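PDB 4AMM: DynE8 from Micromonospora chersina, which is an iterative enediyne polyketide synthase, seen here as its acyltransferase domain, which probably loads acyl units for building the dynemicin polyketide. Local coordinates for residues A220-A234 / E253-I266. Residues are numbered along the deposited sequence; the frame is centred on the assembly and turned at random.
Sequences ADLAAARELAAGTGA and ELDRVAEAARHAGI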
ATOM      1  N   ALA A 220      -4.250  -5.523 -19.509  1.00 13.01           N
ATOM      2  CA  ALA A 220      -5.442  -5.087 -20.214  1.00 14.17           C
ATOM      3  C   ALA A 220      -6.413  -4.520 -19.164  1.00 14.17           C
ATOM      4  O   ALA A 220      -6.234  -4.714 -17.946  1.00 14.75           O
ATOM      5  CB  ALA A 220      -6.104  -6.301 -20.917  1.00 17.08           C
ATOM      6  N   ASP A 221      -7.428  -3.788 -19.657  1.00 13.14           N
ATOM      7  CA  ASP A 221      -8.436  -3.227 -18.801  1.00 12.89           C
ATOM      8  C   ASP A 221      -9.611  -4.143 -18.545  1.00 13.30           C
ATOM      9  O   ASP A 221      -9.693  -5.247 -19.090  1.00 13.42           O
ATOM     10  CB  ASP A 221      -8.870  -1.838 -19.292  1.00 15.02           C
ATOM     11  CG  ASP A 221      -9.589  -1.851 -20.600  1.00 17.98           C
ATOM     12  OD1 ASP A 221     -10.180  -2.799 -21.090  1.00 18.06           O
ATOM     13  OD2 ASP A 221      -9.631  -0.747 -21.221  1.00 22.49           O
ATOM     14  N   LEU A 222     -10.547  -3.684 -17.724  1.00 12.81           N
ATOM     15  CA  LEU A 222     -11.671  -4.551 -17.308  1.00 13.21           C
ATOM     16  C   LEU A 222     -12.519  -4.998 -18.509  1.00 13.08           C
ATOM     17  O   LEU A 222     -12.857  -6.196 -18.615  1.00 13.17           O
ATOM     18  CB  LEU A 222     -12.484  -3.769 -16.270  1.00 11.39           C
ATOM     19  CG  LEU A 222     -13.739  -4.528 -15.760  1.00 13.26           C
ATOM     20  CD1 LEU A 222     -13.351  -5.740 -14.947  1.00 13.62           C
ATOM     21  CD2 LEU A 222     -14.515  -3.614 -14.871  1.00 15.90           C
ATOM     22  N   ALA A 223     -12.867  -4.101 -19.396  1.00 13.06           N
ATOM     23  CA  ALA A 223     -13.645  -4.517 -20.576  1.00 13.44           C
ATOM     24  C   ALA A 223     -12.882  -5.508 -21.440  1.00 12.26           C
ATOM     25  O   ALA A 223     -13.484  -6.471 -21.954  1.00 13.09           O
ATOM     26  CB  ALA A 223     -13.928  -3.318 -21.444  1.00 14.86           C
ATOM     27  N   ALA A 224     -11.552  -5.321 -21.615  1.00 13.96           N
ATOM     28  CA  ALA A 224     -10.857  -6.258 -22.426  1.00 14.01           C
ATOM     29  C   ALA A 224     -10.822  -7.600 -21.710  1.00 12.57           C
ATOM     30  O   ALA A 224     -10.916  -8.661 -22.403  1.00 14.18           O
ATOM     31  CB  ALA A 224      -9.449  -5.728 -22.694  1.00 14.22           C
ATOM     32  N   ALA A 225     -10.621  -7.607 -20.398  1.00 12.03           N
ATOM     33  CA  ALA A 225     -10.644  -8.875 -19.660  1.00 11.84           C
ATOM     34  C   ALA A 225     -11.947  -9.623 -19.774  1.00 11.87           C
ATOM     35  O   ALA A 225     -11.996 -10.836 -19.917  1.00 13.33           O
ATOM     36  CB  ALA A 225     -10.323  -8.656 -18.228  1.00 12.21           C
ATOM     37  N   ARG A 226     -13.047  -8.874 -19.660  1.00 11.29           N
ATOM     38  CA  ARG A 226     -14.365  -9.485 -19.761  1.00 11.76           C
ATOM     39  C   ARG A 226     -14.634  -9.982 -21.119  1.00 12.85           C
ATOM     40  O   ARG A 226     -15.288 -11.017 -21.291  1.00 14.17           O
ATOM     41  CB  ARG A 226     -15.445  -8.454 -19.307  1.00 12.25           C
ATOM     42  CG  ARG A 226     -15.456  -8.292 -17.787  1.00 12.17           C
ATOM     43  CD  ARG A 226     -16.768  -8.921 -17.190  1.00 11.45           C
ATOM     44  NE  ARG A 226     -16.725  -9.045 -15.742  1.00 11.00           N
ATOM     45  CZ  ARG A 226     -16.877  -8.053 -14.877  1.00 12.02           C
ATOM     46  NH1 ARG A 226     -17.069  -6.767 -15.291  1.00 13.28           N
ATOM     47  NH2 ARG A 226     -16.810  -8.347 -13.560  1.00 12.40           N
ATOM     48  N   GLU A 227     -14.131  -9.308 -22.163  1.00 12.85           N
ATOM     49  CA  GLU A 227     -14.246  -9.882 -23.533  1.00 13.78           C
ATOM     50  C   GLU A 227     -13.443 -11.187 -23.699  1.00 13.53           C
ATOM     51  O   GLU A 227     -13.983 -12.165 -24.229  1.00 15.76           O
ATOM     52  CB  GLU A 227     -13.758  -8.829 -24.531  1.00 16.20           C
ATOM     53  CG  GLU A 227     -13.921  -9.273 -26.013  1.00 20.71           C
ATOM     54  CD  GLU A 227     -13.135  -8.374 -26.969  1.00 35.53           C
ATOM     55  OE1 GLU A 227     -13.649  -7.297 -27.289  1.00 42.27           O
ATOM     56  OE2 GLU A 227     -12.001  -8.744 -27.394  1.00 42.37           O
ATOM     57  N   LEU A 228     -12.228 -11.241 -23.154  1.00 13.62           N
ATOM     58  CA  LEU A 228     -11.438 -12.469 -23.243  1.00 15.83           C
ATOM     59  C   LEU A 228     -12.069 -13.610 -22.451  1.00 15.08           C
ATOM     60  O   LEU A 228     -12.004 -14.792 -22.859  1.00 17.34           O
ATOM     61  CB  LEU A 228      -9.992 -12.263 -22.724  1.00 16.64           C
ATOM     62  CG  LEU A 228      -9.089 -11.318 -23.512  1.00 16.40           C
ATOM     63  CD1 LEU A 228      -7.725 -11.068 -22.835  1.00 18.17           C
ATOM     64  CD2 LEU A 228      -8.813 -11.910 -24.902  1.00 20.12           C
ATOM     65  N   ALA A 229     -12.658 -13.283 -21.306  1.00 14.20           N
ATOM     66  CA  ALA A 229     -13.213 -14.294 -20.423  1.00 14.17           C
ATOM     67  C   ALA A 229     -14.623 -14.749 -20.824  1.00 14.49           C
ATOM     68  O   ALA A 229     -15.109 -15.768 -20.293  1.00 13.32           O
ATOM     69  CB  ALA A 229     -13.253 -13.784 -18.977  1.00 14.47           C
ATOM     70  N   ALA A 230     -15.284 -14.027 -21.725  1.00 14.17           N
ATOM     71  CA  ALA A 230     -16.705 -14.287 -22.016  1.00 13.94           C
ATOM     72  C   ALA A 230     -16.896 -15.674 -22.584  1.00 14.95           C
ATOM     73  O   ALA A 230     -16.187 -16.063 -23.520  1.00 16.55           O
ATOM     74  CB  ALA A 230     -17.272 -13.204 -22.931  1.00 16.84           C
ATOM     75  N   GLY A 231     -17.739 -16.466 -21.942  1.00 15.02           N
ATOM     76  CA  GLY A 231     -18.057 -17.815 -22.398  1.00 14.57           C
ATOM     77  C   GLY A 231     -17.005 -18.845 -21.944  1.00 14.89           C
ATOM     78  O   GLY A 231     -17.152 -20.042 -22.205  1.00 18.09           O
ATOM     79  N   THR A 232     -15.945 -18.413 -21.286  1.00 13.25           N
ATOM     80  CA  THR A 232     -14.829 -19.337 -20.924  1.00 12.75           C
ATOM     81  C   THR A 232     -15.028 -20.052 -19.590  1.00 12.38           C
ATOM     82  O   THR A 232     -14.383 -21.055 -19.317  1.00 13.98           O
ATOM     83  CB  THR A 232     -13.508 -18.676 -20.838  1.00 12.64           C
ATOM     84  OG1 THR A 232     -13.472 -17.758 -19.684  1.00 12.15           O
ATOM     85  CG2 THR A 232     -13.111 -17.949 -22.100  1.00 13.39           C
ATOM     86  N   GLY A 233     -15.899 -19.485 -18.718  1.00 12.24           N
ATOM     87  CA  GLY A 233     -15.965 -19.914 -17.326  1.00 12.35           C
ATOM     88  C   GLY A 233     -15.069 -19.144 -16.380  1.00 12.43           C
ATOM     89  O   GLY A 233     -15.328 -19.206 -15.169  1.00 13.26           O
ATOM     90  N   ALA A 234     -14.031 -18.510 -16.894  1.00 11.34           N
ATOM     91  CA  ALA A 234     -13.222 -17.684 -15.977  1.00 11.82           C
ATOM     92  C   ALA A 234     -13.929 -16.410 -15.694  1.00 10.94           C
ATOM     93  O   ALA A 234     -14.753 -15.940 -16.492  1.00 12.36           O
ATOM     94  CB  ALA A 234     -11.898 -17.388 -16.688  1.00 12.55           C
ATOM     95  N   GLU A 253     -10.548 -23.464 -17.652  1.00 14.67           N
ATOM     96  CA  GLU A 253     -11.075 -22.155 -17.944  1.00 13.69           C
ATOM     97  C   GLU A 253     -10.004 -21.142 -18.224  1.00 11.97           C
ATOM     98  O   GLU A 253     -10.133 -20.340 -19.119  1.00 13.18           O
ATOM     99  CB  GLU A 253     -11.943 -21.708 -16.722  1.00 13.05           C
ATOM    100  CG  GLU A 253     -13.257 -22.550 -16.586  1.00 13.66           C
ATOM    101  CD  GLU A 253     -14.029 -22.405 -15.282  1.00 15.41           C
ATOM    102  OE1 GLU A 253     -13.515 -21.918 -14.254  1.00 15.79           O
ATOM    103  OE2 GLU A 253     -15.207 -22.868 -15.274  1.00 17.94           O
ATOM    104  N   LEU A 254      -8.988 -21.183 -17.379  1.00 12.31           N
ATOM    105  CA  LEU A 254      -7.823 -20.297 -17.567  1.00 13.13           C
ATOM    106  C   LEU A 254      -7.117 -20.556 -18.904  1.00 15.24           C
ATOM    107  O   LEU A 254      -6.716 -19.616 -19.587  1.00 15.31           O
ATOM    108  CB  LEU A 254      -6.862 -20.367 -16.397  1.00 14.91           C
ATOM    109  CG  LEU A 254      -7.487 -19.926 -15.057  1.00 15.49           C
ATOM    110  CD1 LEU A 254      -6.431 -20.128 -14.058  1.00 20.70           C
ATOM    111  CD2 LEU A 254      -7.905 -18.469 -15.122  1.00 18.44           C
ATOM    112  N   ASP A 255      -7.061 -21.838 -19.287  1.00 15.41           N
ATOM    113  CA  ASP A 255      -6.452 -22.131 -20.607  1.00 17.11           C
ATOM    114  C   ASP A 255      -7.231 -21.532 -21.772  1.00 15.49           C
ATOM    115  O   ASP A 255      -6.630 -21.038 -22.742  1.00 17.05           O
ATOM    116  CB  ASP A 255      -6.403 -23.660 -20.763  1.00 17.21           C
ATOM    117  CG  ASP A 255      -5.272 -24.330 -19.957  1.00 25.02           C
ATOM    118  OD1 ASP A 255      -4.357 -23.676 -19.386  1.00 28.73           O
ATOM    119  OD2 ASP A 255      -5.354 -25.587 -19.924  1.00 30.57           O
ATOM    120  N   ARG A 256      -8.570 -21.434 -21.677  1.00 15.10           N
ATOM    121  CA  ARG A 256      -9.402 -20.767 -22.685  1.00 14.92           C
ATOM    122  C   ARG A 256      -9.044 -19.287 -22.765  1.00 14.27           C
ATOM    123  O   ARG A 256      -8.993 -18.695 -23.860  1.00 14.32           O
ATOM    124  CB  ARG A 256     -10.937 -20.985 -22.477  1.00 14.68           C
ATOM    125  CG  ARG A 256     -11.325 -22.487 -22.465  1.00 14.61           C
ATOM    126  CD  ARG A 256     -12.739 -22.624 -21.970  1.00 14.35           C
ATOM    127  NE  ARG A 256     -13.066 -24.027 -21.817  1.00 13.15           N
ATOM    128  CZ  ARG A 256     -13.721 -24.553 -20.825  1.00 14.55           C
ATOM    129  NH1 ARG A 256     -14.197 -23.796 -19.843  1.00 15.33           N
ATOM    130  NH2 ARG A 256     -13.871 -25.893 -20.767  1.00 15.95           N
ATOM    131  N   VAL A 257      -8.877 -18.654 -21.597  1.00 14.54           N
ATOM    132  CA  VAL A 257      -8.561 -17.235 -21.635  1.00 14.32           C
ATOM    133  C   VAL A 257      -7.156 -17.039 -22.196  1.00 13.69           C
ATOM    134  O   VAL A 257      -6.959 -16.082 -22.906  1.00 14.80           O
ATOM    135  CB  VAL A 257      -8.641 -16.664 -20.154  1.00 12.48           C
ATOM    136  CG1 VAL A 257      -8.249 -15.163 -20.134  1.00 13.76           C
ATOM    137  CG2 VAL A 257     -10.066 -16.778 -19.557  1.00 15.42           C
ATOM    138  N   ALA A 258      -6.219 -17.890 -21.813  1.00 15.06           N
ATOM    139  CA  ALA A 258      -4.841 -17.691 -22.276  1.00 17.47           C
ATOM    140  C   ALA A 258      -4.819 -17.822 -23.808  1.00 18.71           C
ATOM    141  O   ALA A 258      -4.099 -17.054 -24.458  1.00 18.72           O
ATOM    142  CB  ALA A 258      -3.921 -18.705 -21.660  1.00 17.82           C
ATOM    143  N   GLU A 259      -5.570 -18.768 -24.387  1.00 16.46           N
ATOM    144  CA  GLU A 259      -5.698 -18.888 -25.859  1.00 19.61           C
ATOM    145  C   GLU A 259      -6.240 -17.641 -26.443  1.00 19.93           C
ATOM    146  O   GLU A 259      -5.722 -17.126 -27.433  1.00 21.00           O
ATOM    147  CB  GLU A 259      -6.716 -19.965 -26.254  1.00 20.70           C
ATOM    148  CG  GLU A 259      -6.179 -21.365 -26.129  1.00 25.74           C
ATOM    149  CD  GLU A 259      -7.327 -22.357 -26.380  1.00 30.61           C
ATOM    150  OE1 GLU A 259      -8.068 -22.145 -27.388  1.00 34.87           O
ATOM    151  OE2 GLU A 259      -7.505 -23.213 -25.502  1.00 33.98           O
ATOM    152  N   ALA A 260      -7.356 -17.136 -25.881  1.00 17.85           N
ATOM    153  CA  ALA A 260      -7.996 -15.926 -26.365  1.00 17.47           C
ATOM    154  C   ALA A 260      -7.046 -14.752 -26.295  1.00 18.47           C
ATOM    155  O   ALA A 260      -7.003 -13.933 -27.205  1.00 18.04           O
ATOM    156  CB  ALA A 260      -9.337 -15.589 -25.610  1.00 17.62           C
ATOM    157  N   ALA A 261      -6.300 -14.653 -25.206  1.00 17.97           N
ATOM    158  CA  ALA A 261      -5.414 -13.519 -24.995  1.00 17.33           C
ATOM    159  C   ALA A 261      -4.292 -13.560 -26.056  1.00 18.84           C
ATOM    160  O   ALA A 261      -4.000 -12.515 -26.653  1.00 20.73           O
ATOM    161  CB  ALA A 261      -4.830 -13.547 -23.588  1.00 16.77           C
ATOM    162  N   ARG A 262      -3.743 -14.742 -26.336  1.00 20.43           N
ATOM    163  CA  ARG A 262      -2.720 -14.808 -27.375  0.50 22.25           C
ATOM    164  C   ARG A 262      -3.259 -14.409 -28.742  1.00 23.08           C
ATOM    165  O   ARG A 262      -2.587 -13.645 -29.464  1.00 23.94           O
ATOM    166  CB  ARG A 262      -2.084 -16.187 -27.410  0.50 21.94           C
ATOM    167  CG  ARG A 262      -1.126 -16.448 -26.303  0.50 23.37           C
ATOM    168  CD  ARG A 262      -0.274 -17.706 -26.564  0.50 28.77           C
ATOM    169  NE  ARG A 262      -1.109 -18.876 -26.834  0.50 29.68           N
ATOM    170  CZ  ARG A 262      -1.608 -19.671 -25.899  0.50 30.54           C
ATOM    171  NH1 ARG A 262      -1.366 -19.444 -24.611  0.50 28.77           N
ATOM    172  NH2 ARG A 262      -2.357 -20.690 -26.261  0.50 32.22           N
ATOM    173  N   HIS A 263      -4.496 -14.803 -29.063  1.00 25.11           N
ATOM    174  CA  HIS A 263      -5.118 -14.424 -30.352  1.00 27.55           C
ATOM    175  C   HIS A 263      -5.370 -12.926 -30.472  1.00 28.76           C
ATOM    176  O   HIS A 263      -5.204 -12.312 -31.557  1.00 30.53           O
ATOM    177  CB  HIS A 263      -6.434 -15.158 -30.569  1.00 29.85           C
ATOM    178  CG  HIS A 263      -6.306 -16.659 -30.542  1.00 36.21           C
ATOM    179  ND1 HIS A 263      -5.084 -17.314 -30.540  1.00 44.17           N
ATOM    180  CD2 HIS A 263      -7.253 -17.636 -30.521  1.00 42.03           C
ATOM    181  CE1 HIS A 263      -5.284 -18.622 -30.505  1.00 43.52           C
ATOM    182  NE2 HIS A 263      -6.590 -18.845 -30.515  1.00 40.74           N
ATOM    183  N   ALA A 264      -5.715 -12.296 -29.358  1.00 28.75           N
ATOM    184  CA  ALA A 264      -6.005 -10.886 -29.313  1.00 28.35           C
ATOM    185  C   ALA A 264      -4.751 -10.033 -29.170  1.00 27.79           C
ATOM    186  O   ALA A 264      -4.818  -8.793 -29.191  1.00 30.94           O
ATOM    187  CB  ALA A 264      -7.017 -10.600 -28.145  1.00 28.99           C
ATOM    188  N   GLY A 265      -3.609 -10.681 -28.992  1.00 26.49           N
ATOM    189  CA  GLY A 265      -2.391  -9.960 -28.656  1.00 25.99           C
ATOM    190  C   GLY A 265      -2.349  -9.259 -27.262  1.00 25.91           C
ATOM    191  O   GLY A 265      -1.678  -8.216 -27.052  1.00 24.93           O
ATOM    192  N   ILE A 266      -3.006  -9.876 -26.279  1.00 21.93           N
ATOM    193  CA  ILE A 266      -2.965  -9.393 -24.896  1.00 20.63           C
ATOM    194  C   ILE A 266      -2.024 -10.300 -24.094  1.00 18.64           C
ATOM    195  O   ILE A 266      -2.182 -11.546 -24.218  1.00 19.91           O
ATOM    196  CB  ILE A 266      -4.392  -9.357 -24.300  1.00 20.75           C
ATOM    197  CG1 ILE A 266      -5.172  -8.267 -25.031  1.00 20.69           C
ATOM    198  CG2 ILE A 266      -4.368  -9.081 -22.766  1.00 21.90           C
ATOM    199  CD1 ILE A 266      -6.604  -8.121 -24.554  1.00 25.41           C
TER
HETATM  200  O   HOH W   1     -17.256 -20.877 -14.188  1.00 19.07           O
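Arg256 spans the contact with its one direct hydrogen bond, NH1 to Thr232 O at 2.8 Å, and the approach is uneven: the oxygen lies in the guanidinium plane, at its edge, whereas NH1 stands 36° out of the carbonyl plane. Extended from CG to NE, the arginine chain runs past Thr232 in the opposite direction. Thr232 is tied back to the end of its own helix and forward to the loop. With chi1 at 68°, OG1 sits between backbone N and carbonyl carbon, where it donates to Ala229 O at 2.6 Å and accepts from Ala234 N, an ST turn. Ala229 O also takes Thr232 N, from the same face as OG1. Replacing Thr232 by valine would probably leave Ala234 N without its acceptor and free the loop to shift the carbonyl that Arg256 holds. Gly233 passes close to the Glu253 carboxylate; a water donates to both Gly233 O and Glu253 OE2, while Glu253 OE1 accepts from Thr250 N.

Val257 CG2 covers the ST turn, 3.5 Å from Ala234 CB, tighter than usual for two carbons. From Leu228 onward the contact is apolar. Leu228 is a knob among Val257, Ala260, Ala261 and Ala264; CD2 reaches Ala260 CB at 3.8 Å, and CD1 meets Ile266 CD1 tip to tip at 3.6 Å. Ile266 follows the Schellman motif at Gly265, and its CG2 packs on Ala220 CB.

The axes of helices 222-229 and 253-264 approach to 9.3 Å at 117°, and both helices pack on strands 213-218 and 244-250 of the mixed sheet, as expected for the ferredoxin-like subdomain of acyltransferases. Val257 joins the greasy helix-helix end to the hydrogen-bonded end, a continuity consistent with the loop into strand 235-241 being held in place.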